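Local coordinates for protein WbmS, polysaccharide deacetylase involved in O-antigen biosynthesis (PDB 3HFT) that is a putative zinc-dependent polysaccharide deacetylase that probably removes acetyl groups from a polysaccharide or related sugar during O-antigen biosynthesis, at residues I210-N215 with L235-R239; W187-S191 with A243-F248. All coordinates share one frame; numbering follows the deposited sequence.

Contact 1. Residues I210-N215 with L235-R239; sequences IHVYMN and LIRWR. With EDO (1,2-ethanediol), chain D.
With CG trans to the backbone N (chi1 -164°), the Tyr213 side chain swings from the last turn of helix 209-214 over to Leu235 and Arg239, while a bend at chi3 (-74°) brings the end of Arg239 over one face of the ring. The guanidinium makes a cation-pi contact, its CZ 4.8 Å from the centroid of the Tyr213 ring and almost on the ring normal. The two planes are 72° apart, so NH2 dips toward the middle of the ring rather than the whole group lying flat on it. The same guanidinium presents its edge to the backbone: Arg239 NE donates to Tyr213 O at 2.7 Å, nearly in line with the carbonyl, and NH2 adds a weak bond to that oxygen at 3.1 Å. Tyr213 thus holds the arginine through both backbone and ring. Leu235 CD2 packs obliquely against Tyr213 CD2 at 3.6 Å, and water 1 joins Tyr213 OH to Ile236 N, the latter bond weak. Further along, the methyl CE of selenomethionine Met214 touches Leu235 CD1 at 3.8 Å and Trp238 CB at 3.6 Å. On the other flank of the helix, His211 NE2 donates an almost straight 2.7 Å bond to O1 of an ethanediol that also binds Asp46, a zinc ligand. Arginine-bound Tyr213 O belongs to a helix end closed by a Schellman motif with Asn215 as C-prime; the short helix follows strand 203-207 near the zinc site, as expected for a member of the polysaccharide deacetylase family.

Contact 2. Residues W187-S191 with A243-F248; sequences WEFDS and AGSRTF. With EDO (1,2-ethanediol), chain G.
The irregular backbone of 187-191 runs beside the start of helix 245-256, with Phe189 CA 5.1 Å from Gly244 CA and Asp190 CA 5.6 Å from Ala243 CA. Phe189 carries most of the contact. Its CG lies beside the backbone N (chi1 -70°), which lays the ring along the peptide between Gly244 and Ser245: CD1 comes within 3.4 Å of Gly244 C at an oblique angle, and CE1 reaches Ser245 OG at 3.6 Å. That hydroxyl is engaged by Thr216 O. Beyond the peptide, Phe248 CB meets the edge of the Phe189 ring, while Ala182 and Cys183 of helix 179-185 also pack on Phe189. Gly244 is the N-cap residue, and its N-H donates to Thr247 OG1 at 2.9 Å (167°), the half of a capping box in which the N3 side chain grips the N-cap amide. Glycine has no side chain to return the bond, and Asn215 OD1 accepts from Thr247 N in its place. Thr247 OG1 has a further partner in water 2, at 2.7 Å, which in turn donates to Phe189 O and so ties the loop to the cap through solvent. Phe189 O also approaches the Phe248 ring at its edge, in the ring plane, 3.9 Å from CD2. Phe248 itself, its CG trans to the backbone N (chi1 176°), plunges inward to stack on Trp177 and touch Leu205 and Phe207 of the parallel sheet. At the outer margin, the CB atoms of Asp190 and Ala243 meet at 3.5 Å.

Following the chain from the N terminus, residues 187-191 come first, just after helix 179-185. Strand 203-207 of the parallel sheet then leads into helix 209-214, which with Asn215 opens contact 1; helix 219-224 and a long loop bring the chain back at 235-239 to close it. A few residues later, 243-248 closes contact 2, so the loop of contact 1 lies wholly within the larger loop of contact 2. The two centres are about 13 Å apart and the contacts touch directly, Arg246 NH1 lying 2.9 Å from Val212 O in a probable hydrogen bond. Together they fasten the C-terminal helix 245-256 and the loop preceding it to helix 209-214 and the loop after 179-185.

Contact 1. Residues I210-N215 with L235-R239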
loop_
_atom_site.group_PDB
_atom_site.type_symbol
_atom_site.label_atom_id
_atom_site.label_comp_id
_atom_site.label_asym_id
_atom_site.label_seq_id
_atom_site.Cartn_x
_atom_site.Cartn_y
_atom_site.Cartn_z
ATOM N N ILE A 210 -15.508 17.462 5.495
ATOM C CA ILE A 210 -15.454 18.026 6.843
ATOM C C ILE A 210 -14.269 18.983 6.985
ATOM O O ILE A 210 -14.406 20.057 7.574
ATOM C CB ILE A 210 -15.465 16.939 7.976
ATOM C CG1 ILE A 210 -15.768 17.614 9.324
ATOM C CG2 ILE A 210 -14.128 16.078 8.025
ATOM C CD1 ILE A 210 -17.153 18.403 9.385
ATOM N N HIS A 211 -13.122 18.633 6.435
ATOM C CA HIS A 211 -11.960 19.529 6.584
ATOM C C HIS A 211 -12.041 20.718 5.664
ATOM O O HIS A 211 -11.580 21.809 6.000
ATOM C CB HIS A 211 -10.643 18.777 6.418
ATOM C CG HIS A 211 -10.437 17.720 7.447
ATOM N ND1 HIS A 211 -10.627 17.957 8.786
ATOM C CD2 HIS A 211 -10.110 16.413 7.336
ATOM C CE1 HIS A 211 -10.396 16.847 9.462
ATOM N NE2 HIS A 211 -10.072 15.896 8.604
ATOM N N VAL A 212 -12.635 20.535 4.491
ATOM C CA VAL A 212 -12.852 21.685 3.587
ATOM C C VAL A 212 -13.845 22.639 4.267
ATOM O O VAL A 212 -13.659 23.839 4.273
ATOM C CB VAL A 212 -13.340 21.218 2.180
ATOM C CG1 VAL A 212 -13.692 22.407 1.262
ATOM C CG2 VAL A 212 -12.246 20.309 1.521
ATOM N N TYR A 213 -14.909 22.107 4.844
ATOM C CA TYR A 213 -15.887 22.947 5.528
ATOM C C TYR A 213 -15.295 23.756 6.685
ATOM O O TYR A 213 -15.591 24.934 6.830
ATOM C CB TYR A 213 -17.057 22.102 6.043
ATOM C CG TYR A 213 -18.247 22.948 6.407
ATOM C CD1 TYR A 213 -19.202 23.306 5.444
ATOM C CD2 TYR A 213 -18.406 23.443 7.690
ATOM C CE1 TYR A 213 -20.283 24.088 5.762
ATOM C CE2 TYR A 213 -19.475 24.262 7.996
ATOM C CZ TYR A 213 -20.407 24.566 7.026
ATOM O OH TYR A 213 -21.484 25.341 7.340
HETATM N N MSE A 214 -14.484 23.121 7.518
HETATM C CA MSE A 214 -13.905 23.798 8.697
HETATM C C MSE A 214 -12.560 24.449 8.409
HETATM O O MSE A 214 -11.995 25.081 9.296
HETATM C CB MSE A 214 -13.688 22.809 9.854
HETATM C CG MSE A 214 -14.961 22.024 10.253
HETATM SE SE MSE A 214 -14.608 20.969 11.859
HETATM C CE MSE A 214 -14.663 22.110 12.731
ATOM N N ASN A 215 -12.042 24.273 7.196
ATOM C CA ASN A 215 -10.727 24.818 6.822
ATOM C C ASN A 215 -9.678 24.343 7.799
ATOM O O ASN A 215 -8.797 25.091 8.232
ATOM C CB ASN A 215 -10.742 26.337 6.720
ATOM C CG ASN A 215 -9.431 26.913 6.161
ATOM O OD1 ASN A 215 -8.778 26.305 5.304
ATOM N ND2 ASN A 215 -9.057 28.092 6.644
ATOM N N LEU A 235 -21.688 24.734 13.216
ATOM C CA LEU A 235 -20.409 24.283 12.663
ATOM C C LEU A 235 -19.615 25.385 11.994
ATOM O O LEU A 235 -18.377 25.404 12.084
ATOM C CB LEU A 235 -20.592 23.089 11.714
ATOM C CG LEU A 235 -19.286 22.396 11.267
ATOM C CD1 LEU A 235 -18.450 21.936 12.472
ATOM C CD2 LEU A 235 -19.534 21.223 10.264
ATOM N N ILE A 236 -20.303 26.298 11.318
ATOM C CA ILE A 236 -19.631 27.367 10.580
ATOM C C ILE A 236 -18.766 28.256 11.528
ATOM O O ILE A 236 -17.750 28.843 11.100
ATOM C CB ILE A 236 -20.686 28.251 9.831
ATOM C CG1 ILE A 236 -20.006 29.306 8.950
ATOM C CG2 ILE A 236 -21.647 28.917 10.794
ATOM C CD1 ILE A 236 -19.118 28.718 7.941
ATOM N N ARG A 237 -19.164 28.327 12.803
ATOM C CA ARG A 237 -18.444 29.128 13.809
ATOM C C ARG A 237 -17.039 28.542 14.080
ATOM O O ARG A 237 -16.153 29.238 14.531
ATOM C CB ARG A 237 -19.226 29.208 15.109
ATOM C CG ARG A 237 -20.560 29.956 14.999
ATOM C CD ARG A 237 -21.205 30.111 16.299
ATOM N NE ARG A 237 -20.391 30.915 17.208
ATOM C CZ ARG A 237 -20.561 30.922 18.524
ATOM N NH1 ARG A 237 -21.559 30.254 19.084
ATOM N NH2 ARG A 237 -19.760 31.622 19.298
ATOM N N TRP A 238 -16.863 27.266 13.797
ATOM C CA TRP A 238 -15.575 26.594 13.966
ATOM C C TRP A 238 -14.655 26.667 12.750
ATOM O O TRP A 238 -13.542 26.141 12.800
ATOM C CB TRP A 238 -15.792 25.131 14.307
ATOM C CG TRP A 238 -16.380 24.927 15.631
ATOM C CD1 TRP A 238 -17.688 24.981 15.967
ATOM C CD2 TRP A 238 -15.669 24.579 16.801
ATOM N NE1 TRP A 238 -17.840 24.679 17.293
ATOM C CE2 TRP A 238 -16.605 24.431 17.830
ATOM C CE3 TRP A 238 -14.312 24.360 17.075
ATOM C CZ2 TRP A 238 -16.233 24.098 19.117
ATOM C CZ3 TRP A 238 -13.943 24.036 18.338
ATOM C CH2 TRP A 238 -14.885 23.882 19.340
ATOM N N ARG A 239 -15.073 27.343 11.689
ATOM C CA ARG A 239 -14.188 27.469 10.511
ATOM C C ARG A 239 -12.938 28.312 10.812
ATOM O O ARG A 239 -13.027 29.459 11.266
ATOM C CB ARG A 239 -14.928 28.094 9.321
ATOM C CG ARG A 239 -14.092 28.153 8.040
ATOM C CD ARG A 239 -14.920 28.642 6.862
ATOM N NE ARG A 239 -15.834 27.590 6.437
ATOM C CZ ARG A 239 -16.810 27.728 5.551
ATOM N NH1 ARG A 239 -17.048 28.882 4.966
ATOM N NH2 ARG A 239 -17.588 26.701 5.276
HETATM C C1 EDO D . -10.761 12.492 9.488
HETATM O O1 EDO D . -9.588 13.299 9.363
HETATM C C2 EDO D . -11.703 12.763 8.310
HETATM O O2 EDO D . -12.578 11.644 8.081
HETATM O O HOH W 1 -22.672 25.610 9.729
#

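Contact 2. Residues W187-S191 with A243-F248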
loop_
_atom_site.group_PDB
_atom_site.type_symbol
_atom_site.label_atom_id
_atom_site.label_comp_id
_atom_site.label_asym_id
_atom_site.label_seq_id
_atom_site.Cartn_x
_atom_site.Cartn_y
_atom_site.Cartn_z
ATOM N N TRP A 187 2.734 19.452 7.023
ATOM C CA TRP A 187 2.885 20.087 5.726
ATOM C C TRP A 187 2.162 21.431 5.730
ATOM O O TRP A 187 1.228 21.621 6.489
ATOM C CB TRP A 187 2.292 19.219 4.648
ATOM C CG TRP A 187 3.033 17.934 4.477
ATOM C CD1 TRP A 187 4.336 17.699 4.769
ATOM C CD2 TRP A 187 2.529 16.753 3.873
ATOM N NE1 TRP A 187 4.679 16.398 4.417
ATOM C CE2 TRP A 187 3.578 15.801 3.868
ATOM C CE3 TRP A 187 1.300 16.396 3.331
ATOM C CZ2 TRP A 187 3.420 14.532 3.351
ATOM C CZ3 TRP A 187 1.151 15.119 2.826
ATOM C CH2 TRP A 187 2.195 14.207 2.854
ATOM N N GLU A 188 2.606 22.350 4.877
ATOM C CA GLU A 188 2.081 23.721 4.842
ATOM C C GLU A 188 0.777 23.855 4.073
ATOM O O GLU A 188 0.602 23.240 3.014
ATOM C CB GLU A 188 3.096 24.627 4.174
ATOM C CG GLU A 188 4.466 24.643 4.845
ATOM C CD GLU A 188 5.499 25.542 4.123
ATOM O OE1 GLU A 188 5.135 26.251 3.146
ATOM O OE2 GLU A 188 6.685 25.518 4.538
ATOM N N PHE A 189 -0.133 24.667 4.606
ATOM C CA PHE A 189 -1.400 24.983 3.956
ATOM C C PHE A 189 -1.346 26.326 3.247
ATOM O O PHE A 189 -2.220 26.619 2.432
ATOM C CB PHE A 189 -2.570 24.992 4.952
ATOM C CG PHE A 189 -2.922 23.633 5.460
ATOM C CD1 PHE A 189 -3.597 22.733 4.652
ATOM C CD2 PHE A 189 -2.539 23.230 6.719
ATOM C CE1 PHE A 189 -3.888 21.476 5.099
ATOM C CE2 PHE A 189 -2.820 21.949 7.152
ATOM C CZ PHE A 189 -3.512 21.096 6.357
ATOM N N ASP A 190 -0.299 27.101 3.529
ATOM C CA ASP A 190 -0.159 28.484 3.028
ATOM C C ASP A 190 1.084 28.755 2.193
ATOM O O ASP A 190 1.614 29.865 2.203
ATOM C CB ASP A 190 -0.152 29.469 4.202
ATOM C CG ASP A 190 0.992 29.201 5.189
ATOM O OD1 ASP A 190 1.652 28.115 5.100
ATOM O OD2 ASP A 190 1.212 30.075 6.072
ATOM N N SER A 191 1.558 27.762 1.481
ATOM C CA SER A 191 2.652 27.958 0.532
ATOM C C SER A 191 2.162 28.779 -0.669
ATOM O O SER A 191 0.991 28.736 -1.030
ATOM C CB SER A 191 3.183 26.599 0.056
ATOM O OG SER A 191 4.291 26.788 -0.809
ATOM N N ALA A 243 -4.871 30.012 7.300
ATOM C CA ALA A 243 -4.693 29.049 6.225
ATOM C C ALA A 243 -5.074 27.659 6.724
ATOM O O ALA A 243 -4.789 27.303 7.885
ATOM C CB ALA A 243 -3.252 29.048 5.768
ATOM N N GLY A 244 -5.711 26.871 5.861
ATOM C CA GLY A 244 -6.013 25.493 6.188
ATOM C C GLY A 244 -6.374 24.738 4.924
ATOM O O GLY A 244 -6.065 25.198 3.805
ATOM N N SER A 245 -7.061 23.616 5.098
ATOM C CA SER A 245 -7.450 22.724 3.995
ATOM C C SER A 245 -8.294 23.414 2.942
ATOM O O SER A 245 -8.121 23.168 1.749
ATOM C CB SER A 245 -8.207 21.504 4.528
ATOM O OG SER A 245 -7.376 20.723 5.394
ATOM N N ARG A 246 -9.198 24.290 3.364
ATOM C CA ARG A 246 -10.079 24.994 2.447
ATOM C C ARG A 246 -9.318 26.027 1.623
ATOM O O ARG A 246 -9.466 26.099 0.400
ATOM C CB ARG A 246 -11.190 25.704 3.212
ATOM C CG ARG A 246 -12.298 26.270 2.355
ATOM C CD ARG A 246 -13.233 27.092 3.228
ATOM N NE ARG A 246 -14.431 27.489 2.514
ATOM C CZ ARG A 246 -15.488 26.710 2.294
ATOM N NH1 ARG A 246 -15.516 25.474 2.695
ATOM N NH2 ARG A 246 -16.520 27.174 1.627
ATOM N N THR A 247 -8.499 26.836 2.276
ATOM C CA THR A 247 -7.757 27.862 1.552
ATOM C C THR A 247 -6.695 27.217 0.640
ATOM O O THR A 247 -6.429 27.722 -0.434
ATOM C CB THR A 247 -7.150 28.906 2.475
ATOM O OG1 THR A 247 -6.234 28.281 3.358
ATOM C CG2 THR A 247 -8.240 29.666 3.263
ATOM N N PHE A 248 -6.146 26.072 1.038
ATOM C CA PHE A 248 -5.203 25.334 0.195
ATOM C C PHE A 248 -5.924 24.909 -1.091
ATOM O O PHE A 248 -5.421 25.093 -2.186
ATOM C CB PHE A 248 -4.692 24.135 0.979
ATOM C CG PHE A 248 -3.775 23.193 0.224
ATOM C CD1 PHE A 248 -4.281 22.095 -0.444
ATOM C CD2 PHE A 248 -2.396 23.354 0.268
ATOM C CE1 PHE A 248 -3.446 21.205 -1.068
ATOM C CE2 PHE A 248 -1.559 22.455 -0.354
ATOM C CZ PHE A 248 -2.089 21.377 -1.023
HETATM C C1 EDO G . 6.992 11.998 4.736
HETATM O O1 EDO G . 7.814 11.541 3.680
HETATM C C2 EDO G . 7.785 13.070 5.473
HETATM O O2 EDO G . 7.143 14.343 5.297
HETATM O O HOH W 2 -3.913 28.610 2.009
#